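Local coordinates for angiotensin-converting enzyme (Anopheles gambiae, PDB 6S1Y), which probably cleaves short peptides as a zinc-dependent metallopeptidase of the angiotensin-converting enzyme family, judged a possible target for mosquito control, at residues D294-F297 with T298-M302; T303-P306 with Q307-D311; G360-Q363 with Y364-Q367; A538-Q541 with L542-M545. All blocks are in the same frame, centred on the assembly; numbering follows the deposited sequence.

Interaction 1 of 4, residues D294-F297 with T298-M302. With NAG (2-acetamido-2-deoxy-beta-D-glucopyranose), chain C.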
loop_
_atom_site.group_PDB
_atom_site.type_symbol
_atom_site.label_atom_id
_atom_site.label_comp_id
_atom_site.label_asym_id
_atom_site.label_seq_id
_atom_site.Cartn_x
_atom_site.Cartn_y
_atom_site.Cartn_z
ATOM N N ASP A 294 4.350 10.738 -15.778
ATOM C CA ASP A 294 4.509 12.190 -15.772
ATOM C C ASP A 294 3.521 12.846 -16.730
ATOM O O ASP A 294 2.837 13.811 -16.375
ATOM C CB ASP A 294 5.957 12.545 -16.162
ATOM C CG ASP A 294 6.344 13.986 -15.805
ATOM O OD1 ASP A 294 5.609 14.654 -15.048
ATOM O OD2 ASP A 294 7.406 14.451 -16.296
ATOM N N ASP A 295 3.412 12.299 -17.946
ATOM C CA ASP A 295 2.497 12.853 -18.946
ATOM C C ASP A 295 1.049 12.830 -18.473
ATOM O O ASP A 295 0.285 13.764 -18.737
ATOM C CB ASP A 295 2.610 12.077 -20.255
ATOM C CG ASP A 295 1.610 12.556 -21.299
ATOM O OD1 ASP A 295 1.794 13.682 -21.841
ATOM O OD2 ASP A 295 0.637 11.816 -21.585
ATOM N N PHE A 296 0.635 11.758 -17.799
ATOM C CA PHE A 296 -0.747 11.696 -17.336
ATOM C C PHE A 296 -1.017 12.831 -16.354
ATOM O O PHE A 296 -2.013 13.552 -16.480
ATOM C CB PHE A 296 -1.028 10.327 -16.717
ATOM C CG PHE A 296 -2.489 9.971 -16.664
ATOM C CD1 PHE A 296 -3.372 10.726 -15.920
ATOM C CD2 PHE A 296 -2.975 8.868 -17.348
ATOM C CE1 PHE A 296 -4.706 10.407 -15.866
ATOM C CE2 PHE A 296 -4.314 8.540 -17.293
ATOM C CZ PHE A 296 -5.177 9.308 -16.550
ATOM N N PHE A 297 -0.112 13.037 -15.395
ATOM C CA PHE A 297 -0.296 14.119 -14.429
ATOM C C PHE A 297 -0.279 15.491 -15.109
ATOM O O PHE A 297 -1.063 16.378 -14.751
ATOM C CB PHE A 297 0.784 14.050 -13.347
ATOM C CG PHE A 297 0.483 13.080 -12.240
ATOM C CD1 PHE A 297 -0.489 13.373 -11.288
ATOM C CD2 PHE A 297 1.178 11.885 -12.131
ATOM C CE1 PHE A 297 -0.780 12.471 -10.254
ATOM C CE2 PHE A 297 0.896 10.985 -11.090
ATOM C CZ PHE A 297 -0.082 11.285 -10.157
ATOM N N THR A 298 0.616 15.693 -16.082
ATOM C CA THR A 298 0.636 16.982 -16.783
ATOM C C THR A 298 -0.643 17.182 -17.596
ATOM O O THR A 298 -1.199 18.288 -17.623
ATOM C CB THR A 298 1.874 17.106 -17.678
ATOM O OG1 THR A 298 1.887 16.061 -18.654
ATOM C CG2 THR A 298 3.153 17.010 -16.846
ATOM N N SER A 299 -1.156 16.115 -18.223
ATOM C CA SER A 299 -2.443 16.199 -18.900
ATOM C C SER A 299 -3.556 16.675 -17.979
ATOM O O SER A 299 -4.606 17.111 -18.466
ATOM C CB SER A 299 -2.827 14.833 -19.473
ATOM O OG SER A 299 -3.533 14.061 -18.496
ATOM N N LEU A 300 -3.376 16.569 -16.659
ATOM C CA LEU A 300 -4.384 17.024 -15.709
ATOM C C LEU A 300 -4.093 18.425 -15.170
ATOM O O LEU A 300 -4.671 18.820 -14.146
ATOM C CB LEU A 300 -4.504 16.047 -14.534
ATOM C CG LEU A 300 -4.889 14.594 -14.833
ATOM C CD1 LEU A 300 -4.740 13.711 -13.598
ATOM C CD2 LEU A 300 -6.309 14.506 -15.362
ATOM N N ASN A 301 -3.206 19.178 -15.831
ATOM C CA ASN A 301 -2.783 20.489 -15.340
ATOM C C ASN A 301 -2.209 20.392 -13.931
ATOM O O ASN A 301 -2.453 21.247 -13.079
ATOM C CB ASN A 301 -3.923 21.503 -15.368
ATOM C CG ASN A 301 -3.423 22.948 -15.310
ATOM O OD1 ASN A 301 -2.454 23.298 -15.969
ATOM N ND2 ASN A 301 -4.087 23.778 -14.504
ATOM N N MET A 302 -1.434 19.348 -13.688
ATOM C CA MET A 302 -0.773 19.114 -12.414
ATOM C C MET A 302 0.729 19.192 -12.640
ATOM O O MET A 302 1.197 19.206 -13.772
ATOM C CB MET A 302 -1.205 17.758 -11.813
ATOM C CG MET A 302 -2.720 17.705 -11.475
ATOM S SD MET A 302 -3.354 16.172 -10.690
ATOM C CE MET A 302 -2.725 16.377 -9.030
HETATM C C1 NAG C . -3.764 25.181 -14.351
HETATM C C2 NAG C . -4.979 25.989 -14.821
HETATM C C3 NAG C . -4.744 27.485 -14.615
HETATM C C4 NAG C . -4.319 27.788 -13.181
HETATM C C5 NAG C . -3.127 26.903 -12.801
HETATM C C6 NAG C . -2.729 27.029 -11.349
HETATM C C7 NAG C . -6.400 25.102 -16.622
HETATM C C8 NAG C . -6.525 24.867 -18.094
HETATM N N2 NAG C . -5.276 25.704 -16.217
HETATM O O3 NAG C . -5.958 28.165 -14.905
HETATM O O4 NAG C . -3.978 29.171 -13.055
HETATM O O5 NAG C . -3.456 25.519 -13.006
HETATM O O6 NAG C . -1.639 26.170 -11.038
HETATM O O7 NAG C . -7.281 24.769 -15.835
#

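Interaction 2 of 4, residues T303-P306 with Q307-D311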
loop_
_atom_site.group_PDB
_atom_site.type_symbol
_atom_site.label_atom_id
_atom_site.label_comp_id
_atom_site.label_asym_id
_atom_site.label_seq_id
_atom_site.Cartn_x
_atom_site.Cartn_y
_atom_site.Cartn_z
ATOM N N THR A 303 1.491 19.214 -11.545
ATOM C CA THR A 303 2.890 19.601 -11.624
ATOM C C THR A 303 3.725 18.562 -12.354
ATOM O O THR A 303 3.673 17.371 -12.033
ATOM C CB THR A 303 3.461 19.822 -10.228
ATOM O OG1 THR A 303 2.711 20.844 -9.564
ATOM C CG2 THR A 303 4.941 20.214 -10.311
ATOM N N LYS A 304 4.506 19.023 -13.330
ATOM C CA LYS A 304 5.491 18.196 -14.009
ATOM C C LYS A 304 6.623 17.836 -13.054
ATOM O O LYS A 304 6.966 18.600 -12.153
ATOM C CB LYS A 304 6.058 18.951 -15.221
ATOM C CG LYS A 304 7.014 18.151 -16.097
ATOM C CD LYS A 304 8.063 19.052 -16.754
ATOM C CE LYS A 304 8.144 18.829 -18.263
ATOM N NZ LYS A 304 8.157 17.386 -18.660
ATOM N N LEU A 305 7.221 16.666 -13.264
ATOM C CA LEU A 305 8.283 16.226 -12.356
ATOM C C LEU A 305 9.488 17.154 -12.490
ATOM O O LEU A 305 9.945 17.394 -13.606
ATOM C CB LEU A 305 8.701 14.778 -12.653
ATOM C CG LEU A 305 7.684 13.684 -12.308
ATOM C CD1 LEU A 305 8.139 12.333 -12.817
ATOM C CD2 LEU A 305 7.450 13.616 -10.803
ATOM N N PRO A 306 10.042 17.661 -11.392
ATOM C CA PRO A 306 11.267 18.472 -11.483
ATOM C C PRO A 306 12.464 17.641 -11.896
ATOM O O PRO A 306 12.486 16.409 -11.779
ATOM C CB PRO A 306 11.447 19.013 -10.061
ATOM C CG PRO A 306 10.780 17.931 -9.165
ATOM C CD PRO A 306 9.616 17.426 -9.990
ATOM N N GLN A 307 13.495 18.352 -12.367
ATOM C CA GLN A 307 14.712 17.685 -12.825
ATOM C C GLN A 307 15.422 16.975 -11.678
ATOM O O GLN A 307 16.044 15.932 -11.882
ATOM C CB GLN A 307 15.648 18.707 -13.501
ATOM C CG GLN A 307 16.916 18.106 -14.073
ATOM C CD GLN A 307 16.636 17.200 -15.249
ATOM O OE1 GLN A 307 15.721 17.459 -16.049
ATOM N NE2 GLN A 307 17.401 16.111 -15.355
ATOM N N THR A 308 15.376 17.541 -10.472
ATOM C CA THR A 308 15.935 16.844 -9.310
ATOM C C THR A 308 15.404 15.405 -9.222
ATOM O O THR A 308 16.157 14.463 -8.926
ATOM C CB THR A 308 15.606 17.618 -8.033
ATOM O OG1 THR A 308 16.208 18.917 -8.094
ATOM C CG2 THR A 308 16.136 16.903 -6.811
ATOM N N PHE A 309 14.119 15.208 -9.522
ATOM C CA PHE A 309 13.557 13.865 -9.486
ATOM C C PHE A 309 14.309 12.917 -10.414
ATOM O O PHE A 309 14.624 11.780 -10.030
ATOM C CB PHE A 309 12.076 13.882 -9.870
ATOM C CG PHE A 309 11.518 12.518 -10.075
ATOM C CD1 PHE A 309 11.637 11.885 -11.304
ATOM C CD2 PHE A 309 10.920 11.838 -9.024
ATOM C CE1 PHE A 309 11.148 10.601 -11.487
ATOM C CE2 PHE A 309 10.420 10.556 -9.203
ATOM C CZ PHE A 309 10.536 9.934 -10.429
ATOM N N TRP A 310 14.560 13.345 -11.666
ATOM C CA TRP A 310 15.254 12.491 -12.623
ATOM C C TRP A 310 16.725 12.297 -12.259
ATOM O O TRP A 310 17.295 11.237 -12.546
ATOM C CB TRP A 310 15.143 13.068 -14.041
ATOM C CG TRP A 310 13.735 13.147 -14.547
ATOM C CD1 TRP A 310 12.963 14.266 -14.661
ATOM C CD2 TRP A 310 12.924 12.054 -14.982
ATOM N NE1 TRP A 310 11.725 13.940 -15.156
ATOM C CE2 TRP A 310 11.671 12.582 -15.350
ATOM C CE3 TRP A 310 13.132 10.670 -15.085
ATOM C CZ2 TRP A 310 10.630 11.775 -15.818
ATOM C CZ3 TRP A 310 12.115 9.884 -15.558
ATOM C CH2 TRP A 310 10.873 10.434 -15.924
ATOM N N ASP A 311 17.361 13.307 -11.647
ATOM C CA ASP A 311 18.792 13.207 -11.361
ATOM C C ASP A 311 19.060 12.193 -10.259
ATOM O O ASP A 311 19.966 11.368 -10.368
ATOM C CB ASP A 311 19.372 14.551 -10.919
ATOM C CG ASP A 311 19.382 15.593 -12.017
ATOM O OD1 ASP A 311 19.445 15.224 -13.225
ATOM O OD2 ASP A 311 19.331 16.796 -11.643
HETATM O O HOH W 1 9.624 15.800 -15.795
#

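Interaction 3 of 4, residues G360-Q363 with Y364-Q367. With ZN (zinc ion), chain G; KSN ((2~{S})-2-[[(4~{S})-4-azanyl-5-oxidanyl-5-oxidanylidene-pentanoyl]amino]pentanedioic acid), chain H.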
loop_
_atom_site.group_PDB
_atom_site.type_symbol
_atom_site.label_atom_id
_atom_site.label_comp_id
_atom_site.label_asym_id
_atom_site.label_seq_id
_atom_site.Cartn_x
_atom_site.Cartn_y
_atom_site.Cartn_z
ATOM N N GLY A 360 1.994 9.100 -7.706
ATOM C CA GLY A 360 0.941 9.789 -6.984
ATOM C C GLY A 360 1.425 10.331 -5.655
ATOM O O GLY A 360 1.020 11.419 -5.240
ATOM N N HIS A 361 2.274 9.561 -4.960
ATOM C CA HIS A 361 2.950 10.070 -3.767
ATOM C C HIS A 361 3.768 11.322 -4.115
ATOM O O HIS A 361 3.661 12.358 -3.453
ATOM C CB HIS A 361 3.878 8.991 -3.167
ATOM C CG HIS A 361 3.183 7.883 -2.423
ATOM N ND1 HIS A 361 2.250 8.111 -1.434
ATOM C CD2 HIS A 361 3.353 6.538 -2.471
ATOM C CE1 HIS A 361 1.854 6.955 -0.929
ATOM N NE2 HIS A 361 2.503 5.985 -1.546
ATOM N N ILE A 362 4.592 11.235 -5.169
ATOM C CA ILE A 362 5.424 12.369 -5.568
ATOM C C ILE A 362 4.558 13.597 -5.837
ATOM O O ILE A 362 4.811 14.683 -5.308
ATOM C CB ILE A 362 6.273 12.018 -6.802
ATOM C CG1 ILE A 362 7.271 10.906 -6.490
ATOM C CG2 ILE A 362 7.012 13.267 -7.291
ATOM C CD1 ILE A 362 8.307 11.264 -5.461
ATOM N N GLN A 363 3.510 13.435 -6.655
ATOM C CA GLN A 363 2.636 14.555 -6.976
ATOM C C GLN A 363 2.049 15.167 -5.713
ATOM O O GLN A 363 1.909 16.388 -5.609
ATOM C CB GLN A 363 1.522 14.096 -7.909
ATOM C CG GLN A 363 0.582 15.211 -8.340
ATOM C CD GLN A 363 1.271 16.258 -9.214
ATOM O OE1 GLN A 363 0.958 17.449 -9.125
ATOM N NE2 GLN A 363 2.202 15.812 -10.064
ATOM N N TYR A 364 1.678 14.340 -4.745
ATOM C CA TYR A 364 1.138 14.881 -3.509
ATOM C C TYR A 364 2.200 15.735 -2.822
ATOM O O TYR A 364 1.934 16.873 -2.416
ATOM C CB TYR A 364 0.664 13.732 -2.621
ATOM C CG TYR A 364 -0.510 13.989 -1.676
ATOM C CD1 TYR A 364 -0.910 15.268 -1.318
ATOM C CD2 TYR A 364 -1.211 12.906 -1.132
ATOM C CE1 TYR A 364 -1.986 15.467 -0.426
ATOM C CE2 TYR A 364 -2.278 13.085 -0.266
ATOM C CZ TYR A 364 -2.668 14.363 0.095
ATOM O OH TYR A 364 -3.737 14.485 0.970
ATOM N N TYR A 365 3.428 15.203 -2.718
ATOM C CA TYR A 365 4.544 15.979 -2.190
ATOM C C TYR A 365 4.622 17.344 -2.877
ATOM O O TYR A 365 4.671 18.388 -2.214
ATOM C CB TYR A 365 5.863 15.213 -2.378
ATOM C CG TYR A 365 6.001 13.859 -1.662
ATOM C CD1 TYR A 365 5.253 13.545 -0.530
ATOM C CD2 TYR A 365 6.888 12.897 -2.145
ATOM C CE1 TYR A 365 5.387 12.322 0.102
ATOM C CE2 TYR A 365 7.038 11.670 -1.512
ATOM C CZ TYR A 365 6.286 11.386 -0.395
ATOM O OH TYR A 365 6.442 10.158 0.211
ATOM N N LEU A 366 4.613 17.353 -4.219
ATOM C CA LEU A 366 4.775 18.604 -4.952
ATOM C C LEU A 366 3.621 19.555 -4.691
ATOM O O LEU A 366 3.829 20.772 -4.619
ATOM C CB LEU A 366 4.921 18.335 -6.448
ATOM C CG LEU A 366 6.204 17.580 -6.801
ATOM C CD1 LEU A 366 6.153 17.067 -8.228
ATOM C CD2 LEU A 366 7.467 18.463 -6.607
ATOM N N GLN A 367 2.409 19.029 -4.489
ATOM C CA GLN A 367 1.244 19.897 -4.335
ATOM C C GLN A 367 1.193 20.580 -2.972
ATOM O O GLN A 367 0.584 21.647 -2.849
ATOM C CB GLN A 367 -0.049 19.105 -4.551
ATOM C CG GLN A 367 -0.278 18.690 -5.991
ATOM C CD GLN A 367 -0.569 19.883 -6.894
ATOM O OE1 GLN A 367 -1.300 20.791 -6.511
ATOM N NE2 GLN A 367 -0.003 19.875 -8.092
HETATM ZN ZN ZN G . 2.092 4.041 -1.296
HETATM C C10 KSN H . 7.224 3.040 2.609
HETATM C C13 KSN H . 4.108 2.607 -0.814
HETATM C C17 KSN H . 2.094 -3.601 -1.248
HETATM C C02 KSN H . 1.443 -2.388 -1.922
HETATM C C03 KSN H . 2.106 -1.031 -1.642
HETATM C C04 KSN H . 3.551 -1.052 -1.172
HETATM C C05 KSN H . 4.559 -0.309 -2.087
HETATM C C07 KSN H . 5.101 1.516 -0.341
HETATM C C08 KSN H . 6.333 2.074 0.360
HETATM C C09 KSN H . 6.008 2.734 1.713
HETATM N N01 KSN H . 0.035 -2.279 -1.526
HETATM N N06 KSN H . 5.318 0.868 -1.642
HETATM O O11 KSN H . 8.325 2.443 2.397
HETATM O O12 KSN H . 7.142 3.875 3.574
HETATM O O14 KSN H . 4.305 3.145 -1.938
HETATM O O15 KSN H . 3.112 2.934 -0.141
HETATM O O16 KSN H . 4.784 -0.747 -3.176
HETATM O O18 KSN H . 3.044 -4.169 -1.851
HETATM O O19 KSN H . 1.737 -4.075 -0.136
#

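Interaction 4 of 4, residues A538-Q541 with L542-M545. With NAG (2-acetamido-2-deoxy-beta-D-glucopyranose), chain C.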
loop_
_atom_site.group_PDB
_atom_site.type_symbol
_atom_site.label_atom_id
_atom_site.label_comp_id
_atom_site.label_asym_id
_atom_site.label_seq_id
_atom_site.Cartn_x
_atom_site.Cartn_y
_atom_site.Cartn_z
ATOM N N ALA A 538 -10.972 17.841 -14.006
ATOM C CA ALA A 538 -10.763 16.924 -12.888
ATOM C C ALA A 538 -9.457 17.216 -12.160
ATOM O O ALA A 538 -9.417 17.180 -10.930
ATOM C CB ALA A 538 -10.770 15.477 -13.396
ATOM N N GLY A 539 -8.381 17.482 -12.909
ATOM C CA GLY A 539 -7.115 17.819 -12.286
ATOM C C GLY A 539 -7.221 19.015 -11.358
ATOM O O GLY A 539 -6.607 19.039 -10.287
ATOM N N ASN A 540 -8.013 20.012 -11.741
ATOM C CA ASN A 540 -8.075 21.229 -10.943
ATOM C C ASN A 540 -8.695 20.949 -9.583
ATOM O O ASN A 540 -8.188 21.422 -8.558
ATOM C CB ASN A 540 -8.861 22.320 -11.686
ATOM C CG ASN A 540 -8.122 22.842 -12.915
ATOM O OD1 ASN A 540 -6.896 22.787 -12.988
ATOM N ND2 ASN A 540 -8.875 23.357 -13.885
ATOM N N GLN A 541 -9.788 20.176 -9.544
ATOM C CA GLN A 541 -10.384 19.853 -8.251
ATOM C C GLN A 541 -9.475 18.933 -7.441
ATOM O O GLN A 541 -9.407 19.047 -6.211
ATOM C CB GLN A 541 -11.756 19.217 -8.436
ATOM C CG GLN A 541 -12.848 20.205 -8.843
ATOM C CD GLN A 541 -13.112 21.248 -7.779
ATOM O OE1 GLN A 541 -13.520 20.923 -6.662
ATOM N NE2 GLN A 541 -12.868 22.511 -8.122
ATOM N N LEU A 542 -8.746 18.043 -8.109
ATOM C CA LEU A 542 -7.820 17.174 -7.398
ATOM C C LEU A 542 -6.662 17.973 -6.800
ATOM O O LEU A 542 -6.366 17.838 -5.603
ATOM C CB LEU A 542 -7.332 16.079 -8.348
ATOM C CG LEU A 542 -6.370 15.035 -7.795
ATOM C CD1 LEU A 542 -6.949 14.317 -6.590
ATOM C CD2 LEU A 542 -6.007 14.026 -8.887
ATOM N N LYS A 543 -6.008 18.820 -7.617
ATOM C CA LYS A 543 -4.981 19.746 -7.128
ATOM C C LYS A 543 -5.400 20.432 -5.832
ATOM O O LYS A 543 -4.635 20.497 -4.865
ATOM C CB LYS A 543 -4.694 20.850 -8.155
ATOM C CG LYS A 543 -3.866 20.483 -9.339
ATOM C CD LYS A 543 -3.870 21.636 -10.352
ATOM C CE LYS A 543 -3.060 22.835 -9.886
ATOM N NZ LYS A 543 -3.227 23.986 -10.814
ATOM N N GLU A 544 -6.610 20.993 -5.823
ATOM C CA GLU A 544 -7.079 21.734 -4.659
ATOM C C GLU A 544 -7.067 20.857 -3.411
ATOM O O GLU A 544 -6.616 21.282 -2.341
ATOM C CB GLU A 544 -8.488 22.285 -4.928
ATOM C CG GLU A 544 -8.915 23.381 -3.958
ATOM C CD GLU A 544 -10.377 23.810 -4.114
ATOM O OE1 GLU A 544 -10.872 23.860 -5.262
ATOM O OE2 GLU A 544 -11.030 24.101 -3.077
ATOM N N MET A 545 -7.568 19.627 -3.521
ATOM C CA MET A 545 -7.582 18.747 -2.355
ATOM C C MET A 545 -6.162 18.468 -1.874
ATOM O O MET A 545 -5.861 18.604 -0.687
ATOM C CB MET A 545 -8.315 17.446 -2.681
ATOM C CG MET A 545 -8.375 16.466 -1.511
ATOM S SD MET A 545 -9.478 15.050 -1.829
ATOM C CE MET A 545 -8.489 14.045 -2.918
HETATM C C1 NAG C . -3.764 25.181 -14.351
HETATM C C2 NAG C . -4.979 25.989 -14.821
HETATM C C3 NAG C . -4.744 27.485 -14.615
HETATM C C4 NAG C . -4.319 27.788 -13.181
HETATM C C5 NAG C . -3.127 26.903 -12.801
HETATM C C6 NAG C . -2.729 27.029 -11.349
HETATM C C7 NAG C . -6.400 25.102 -16.622
HETATM C C8 NAG C . -6.525 24.867 -18.094
HETATM N N2 NAG C . -5.276 25.704 -16.217
HETATM O O3 NAG C . -5.958 28.165 -14.905
HETATM O O4 NAG C . -3.978 29.171 -13.055
HETATM O O5 NAG C . -3.456 25.519 -13.006
HETATM O O6 NAG C . -1.639 26.170 -11.038
HETATM O O7 NAG C . -7.281 24.769 -15.835
#

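Interaction 1 of 4, residues D294-F297 with T298-M302
With chi1 at 60°, Thr298 sets OG1 between its backbone N and carbonyl carbon, turned back one helical turn onto the Asp295 carbonyl; Ser299 OG also lies between backbone N and carbonyl carbon, at chi1 88°, and meets the Phe296 carbonyl. Thr298 OG1 donates to Asp295 O at 2.8 Å and Ser299 OG to Phe296 O at 2.6 Å; Ser299 OG is also hydrogen-bonded to Gln534 N. Asp295 O is gripped twice, since Ser299 N reaches it at 2.8 Å from the same face of the carbonyl plane as the threonine hydroxyl. The helix then ends in a Schellman motif. Asn301, with positive phi (57°), is the C-prime residue: Met302 N bonds to Phe297 O at 3.2 Å and Asn301 N to Thr298 O at 2.8 Å. Leu300 N also donates to Phe297 O, from the face opposite to Met302 N. Past the turn, Met302 SD lies beside the edge of the Phe297 ring, 5.4 Å from its centroid, a Met-aromatic contact, while Leu300 CD1 meets the edge of the Phe296 ring. Asn301 carries an N-linked sugar on ND2. Phe296 packs on helix 381-395, Phe297 on that helix and on helix 349-368, and Met302 between helices 349-368 and 536-547.

Interaction 2 of 4, residues T303-P306 with Q307-D311
Apolar contacts are carried by Leu305, whose CD1 methyl sits over one face of the Phe309 ring, 4.0 Å from its centroid and 24° off the ring normal, a CH-pi contact displaced toward the CD1-CE1 side. With CG anti to the backbone N (chi1 170°), the Phe309 ring lies on the loop side, where the Leu305 methyl reaches that face. The same Leu305 methyl comes within 3.9 Å of Trp310 CZ2, approaching the indole obliquely. Pro306 adds a looser touch from its CG to Phe309 CB. Among the polar contacts, the one direct backbone bond is weak: Phe309 N to Pro306 O, 3.0 Å but bent to 129°. A water lying in the plane of the indole at its edge makes the second link, accepting from Trp310 NE1 at 2.9 Å and donating to Leu305 O at 2.7 Å. Within the helical turn, Gln307 NE2 donates to Asp311 OD1 at 3.1 Å, coming from above the carboxylate plane. With the sole direct backbone bond weak, the junction probably relies on the CH-pi contact and on the water, which satisfies both the indole N-H and the Leu305 carbonyl.

Interaction 3 of 4, residues G360-Q363 with Y364-Q367
The zinc-binding helix 349-368 carries the HExxH motif of this metallopeptidase family, and residues 360-367 span its second histidine, His361, and the turns after it. His361 NE2 binds zinc at 2.0 Å; His357 and Glu385 complete the protein ligands, and the bound gamma-glutamyl-glutamate adds O15 at 1.9 Å and the longer O14 at 2.5 Å. The other ring nitrogen, ND1, is hydrogen-bonded to His384. While the imidazole binds the metal, the His361 carbonyl turns toward the next turn: Tyr365 N donates to its O at 2.9 Å, almost straight at 173°. Tyr365, with CG anti to the carbonyl carbon (chi1 -62°), lays its ring over the same oxygen, which is 3.3 Å above one ring face, offset toward the rim; the hydroxyl is hydrogen-bonded to Ala330 O. Ile362 CD1 touches Tyr365 CD2, and its other branch, CG2, runs beside Leu366 CD1, the two side chains pointing the same way. Gln363 and Gln367 pair through their amides, NE2 of Gln367 giving a 2.8 Å bond to OE1 of Gln363 with the planes only 28° apart. Gln363 NE2 in turn donates to Thr303 O, which holds that amide at both ends and fixes which way round it lies. Zinc ligation and the bond to His384 likewise secure both imidazole nitrogens of His361, so the ring's rotation is set from two sides.

Interaction 4 of 4, residues A538-Q541 with L542-M545
Backbone hydrogen bonds of the i to i+4 kind join successive turns of helix 536-547. Lys543 N meets Gly539 O at 2.7 Å and 173°, and Leu542 N reaches Ala538 O at 3.0 Å in the carbonyl plane. Toward the later end they lengthen: Glu544 N to Asn540 O is 3.2 Å, and Met545 N to Gln541 O, at 3.3 Å, is weak. The methylenes of Lys543 lie against the preceding turn, CG 3.2 Å from Gly539 O, so the start of the lysine chain runs back along the helix. Gln541 and Glu544 lie alongside each other, their side chains pointing the same way.

Polar contacts to the sugar come from two residues one turn apart. Lys543, with CG anti to its carbonyl carbon (chi1 -76°) and a bend at chi3, brings NZ to the sugar O6, a hydrogen bond of 2.7 Å. Asn540 ND2 donates to the acetamido oxygen O7 at 2.9 Å with an angle of 160°, while Asn540 OD1 takes a weak bond from Asn301 ND2, the nitrogen that carries the sugar. Leu542 and Lys543 both touch Met302. The helix is amphipathic in its mix of buried apolar and partly exposed polar residues: Leu542 and Met545 pack on helix 554-562, while Asn540 and Lys543 reach the first sugar of the N-linked glycan at Asn301.

Overall arrangement
Interactions 1 and 2 follow one another in the chain, and Asp294 OD1 lies 3.1 Å from Leu305 N, a probable hydrogen bond from the helix to the loop beyond its end. Interaction 3 packs against both: Phe297 CE1 approaches Gln363 CG at 3.6 Å, and Leu305 CD2 approaches Ile362 CG2, also at 3.6 Å. Interaction 4 closes on the Schellman turn of interaction 1, where Met302 CG and Lys543 CG are 3.7 Å apart and both regions contact the same sugar. Only interaction 3 supplies a zinc ligand; the side chains of Phe297 and Phe309 stay about 12 Å and 13 Å from the metal.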